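Side-chain contact in alanine dehydrogenase (Archaeoglobus fulgidus, PDB 1OMO), which catalyses the reversible NAD-dependent oxidative deamination of L-alanine to pyruvate and ammonium, working as a homodimer: residues 158-161 / 162-166. Sequence-based numbering, arbitrary orientation.
With NAD (nicotinamide-adenine-dinucleotide), chain D.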
loop_
_atom_site.group_PDB
_atom_site.type_symbol
_atom_site.label_atom_id
_atom_site.label_comp_id
_atom_site.label_asym_id
_atom_site.label_seq_id
_atom_site.Cartn_x
_atom_site.Cartn_y
_atom_site.Cartn_z
ATOM N N VAL A 158 -30.510 -9.971 12.993
ATOM C CA VAL A 158 -31.159 -9.213 14.073
ATOM C C VAL A 158 -32.166 -8.281 13.429
ATOM O O VAL A 158 -33.073 -7.774 14.086
ATOM C CB VAL A 158 -30.201 -8.311 14.905
ATOM C CG1 VAL A 158 -29.406 -9.144 15.883
ATOM C CG2 VAL A 158 -29.288 -7.477 13.973
ATOM N N ARG A 159 -31.979 -8.016 12.147
ATOM C CA ARG A 159 -32.916 -7.175 11.423
ATOM C C ARG A 159 -33.784 -8.145 10.627
ATOM O O ARG A 159 -33.356 -8.680 9.595
ATOM C CB ARG A 159 -32.193 -6.224 10.472
ATOM C CG ARG A 159 -31.524 -5.022 11.128
ATOM C CD ARG A 159 -30.997 -4.117 10.031
ATOM N NE ARG A 159 -30.429 -2.874 10.522
ATOM C CZ ARG A 159 -29.282 -2.772 11.195
ATOM N NH1 ARG A 159 -28.856 -1.574 11.593
ATOM N NH2 ARG A 159 -28.553 -3.854 11.473
ATOM N N GLU A 160 -34.999 -8.372 11.117
ATOM C CA GLU A 160 -35.907 -9.309 10.472
ATOM C C GLU A 160 -36.174 -8.934 9.040
ATOM O O GLU A 160 -36.323 -9.802 8.194
ATOM C CB GLU A 160 -37.231 -9.438 11.252
ATOM C CG GLU A 160 -37.961 -10.799 11.022
ATOM C CD GLU A 160 -39.296 -10.903 11.753
ATOM O OE1 GLU A 160 -39.297 -10.943 13.012
ATOM O OE2 GLU A 160 -40.347 -10.934 11.066
ATOM N N LYS A 161 -36.223 -7.641 8.744
ATOM C CA LYS A 161 -36.463 -7.232 7.372
ATOM C C LYS A 161 -35.397 -7.834 6.421
ATOM O O LYS A 161 -35.717 -8.287 5.336
ATOM C CB LYS A 161 -36.409 -5.725 7.277
ATOM C CG LYS A 161 -36.946 -5.170 5.980
ATOM C CD LYS A 161 -36.509 -3.723 5.811
ATOM C CE LYS A 161 -37.359 -3.015 4.774
ATOM N NZ LYS A 161 -38.757 -2.919 5.277
ATOM N N ALA A 162 -34.138 -7.842 6.841
ATOM C CA ALA A 162 -33.063 -8.366 6.021
ATOM C C ALA A 162 -33.187 -9.898 5.857
ATOM O O ALA A 162 -32.956 -10.422 4.765
ATOM C CB ALA A 162 -31.682 -7.981 6.623
ATOM N N ALA A 163 -33.555 -10.611 6.917
ATOM C CA ALA A 163 -33.694 -12.074 6.804
ATOM C C ALA A 163 -34.825 -12.444 5.832
ATOM O O ALA A 163 -34.682 -13.334 5.012
ATOM C CB ALA A 163 -33.930 -12.701 8.204
ATOM N N LYS A 164 -35.942 -11.737 5.910
ATOM C CA LYS A 164 -37.068 -12.009 5.018
ATOM C C LYS A 164 -36.709 -11.734 3.568
ATOM O O LYS A 164 -37.105 -12.477 2.662
ATOM C CB LYS A 164 -38.296 -11.179 5.426
ATOM C CG LYS A 164 -39.047 -11.760 6.619
ATOM C CD LYS A 164 -40.234 -10.907 7.044
ATOM C CE LYS A 164 -40.938 -11.554 8.252
ATOM N NZ LYS A 164 -42.062 -10.750 8.871
ATOM N N LYS A 165 -35.964 -10.663 3.338
ATOM C CA LYS A 165 -35.547 -10.360 1.989
ATOM C C LYS A 165 -34.632 -11.476 1.457
ATOM O O LYS A 165 -34.803 -11.933 0.337
ATOM C CB LYS A 165 -34.799 -9.031 1.948
ATOM C CG LYS A 165 -34.295 -8.687 0.556
ATOM C CD LYS A 165 -33.507 -7.385 0.514
ATOM C CE LYS A 165 -33.672 -6.712 -0.838
ATOM N NZ LYS A 165 -32.597 -5.713 -1.031
ATOM N N PHE A 166 -33.663 -11.914 2.256
ATOM C CA PHE A 166 -32.740 -12.961 1.817
ATOM C C PHE A 166 -33.568 -14.230 1.554
ATOM O O PHE A 166 -33.363 -14.934 0.579
ATOM C CB PHE A 166 -31.635 -13.171 2.899
ATOM C CG PHE A 166 -30.691 -14.346 2.646
ATOM C CD1 PHE A 166 -30.970 -15.603 3.185
ATOM C CD2 PHE A 166 -29.517 -14.189 1.891
ATOM C CE1 PHE A 166 -30.109 -16.685 2.987
ATOM C CE2 PHE A 166 -28.642 -15.276 1.682
ATOM C CZ PHE A 166 -28.938 -16.518 2.229
HETATM P PA NAD D . -23.830 -5.688 6.107
HETATM O O1A NAD D . -23.910 -4.616 7.131
HETATM O O2A NAD D . -24.602 -5.516 4.792
HETATM O O5B NAD D . -24.157 -7.237 6.579
HETATM C C5B NAD D . -24.109 -7.657 8.007
HETATM C C4B NAD D . -25.534 -8.149 8.374
HETATM O O4B NAD D . -25.373 -8.597 9.792
HETATM C C3B NAD D . -26.691 -7.048 8.483
HETATM O O3B NAD D . -27.854 -7.417 7.639
HETATM C C2B NAD D . -27.038 -6.949 9.988
HETATM O O2B NAD D . -28.302 -6.544 10.371
HETATM C C1B NAD D . -26.585 -8.363 10.469
HETATM N N9A NAD D . -26.190 -8.406 11.846
HETATM C C8A NAD D . -25.479 -7.525 12.635
HETATM N N7A NAD D . -25.306 -7.948 13.869
HETATM C C5A NAD D . -25.892 -9.133 13.976
HETATM C C6A NAD D . -26.010 -10.073 15.092
HETATM N N6A NAD D . -25.514 -9.810 16.273
HETATM N N1A NAD D . -26.700 -11.236 14.798
HETATM C C2A NAD D . -27.233 -11.521 13.586
HETATM N N3A NAD D . -27.148 -10.642 12.483
HETATM C C4A NAD D . -26.451 -9.468 12.724
HETATM O O3 NAD D . -22.313 -6.199 5.651
HETATM P PN NAD D . -21.699 -7.307 4.519
HETATM O O1N NAD D . -22.863 -8.101 3.986
HETATM O O2N NAD D . -20.726 -6.583 3.610
HETATM O O5D NAD D . -20.852 -8.271 5.612
HETATM C C5D NAD D . -20.090 -7.341 6.626
HETATM C C4D NAD D . -19.154 -8.104 7.504
HETATM O O4D NAD D . -18.212 -8.894 6.585
HETATM C C3D NAD D . -18.197 -7.235 8.379
HETATM O O3D NAD D . -17.743 -7.936 9.552
HETATM C C2D NAD D . -17.080 -6.958 7.368
HETATM O O2D NAD D . -15.993 -6.260 7.880
HETATM C C1D NAD D . -16.818 -8.437 6.813
HETATM N N1N NAD D . -16.220 -8.647 5.449
HETATM C C2N NAD D . -15.099 -9.586 5.476
HETATM C C3N NAD D . -14.627 -9.966 4.168
HETATM C C7N NAD D . -13.358 -11.011 4.211
HETATM O O7N NAD D . -12.584 -11.049 3.211
HETATM N N7N NAD D . -13.212 -11.805 5.320
HETATM C C4N NAD D . -15.145 -9.538 2.923
HETATM C C5N NAD D . -16.259 -8.612 3.050
HETATM C C6N NAD D . -16.782 -8.185 4.281
#
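R159 works in two directions at once: its backbone O takes weak hydrogen bonds from N of A162 (3.0 Å) and N of A163 (3.3 Å), while its side chain reaches back to NAD. It is the N-cap of helix 160-172 in the beta-alpha-beta unit of the Rossmann domain, just past strand 152-156, where such folds bind the adenosine ribose. NH2 of R159 donates to O2B of the ribose at 2.9 Å, the oxygen lying at the edge of the guanidinium and near its plane; the chain, extended from CG to NE, spans from helix start to sugar. OD2 of D157, itself hydrogen-bonded to NAD, accepts a bond from N of R159. V158 suits the adenine because its branched, apolar tip lies against the purine, CG1 3.6 Å from N1A. Within the first turn K164 N bonds almost straight to E160 O (169°). The methyls of A162 and buried A163 pack on D157, small enough for close approach. On the exposed flank, opposite charges four residues apart pair along the helix. E160, with CG anti to its N (chi1 -155°), stretches its carboxylate across extended K164; OE2 and NZ form a salt bridge (2.8 Å), its hydrogen bond weak, with CE nearly as close to OE2.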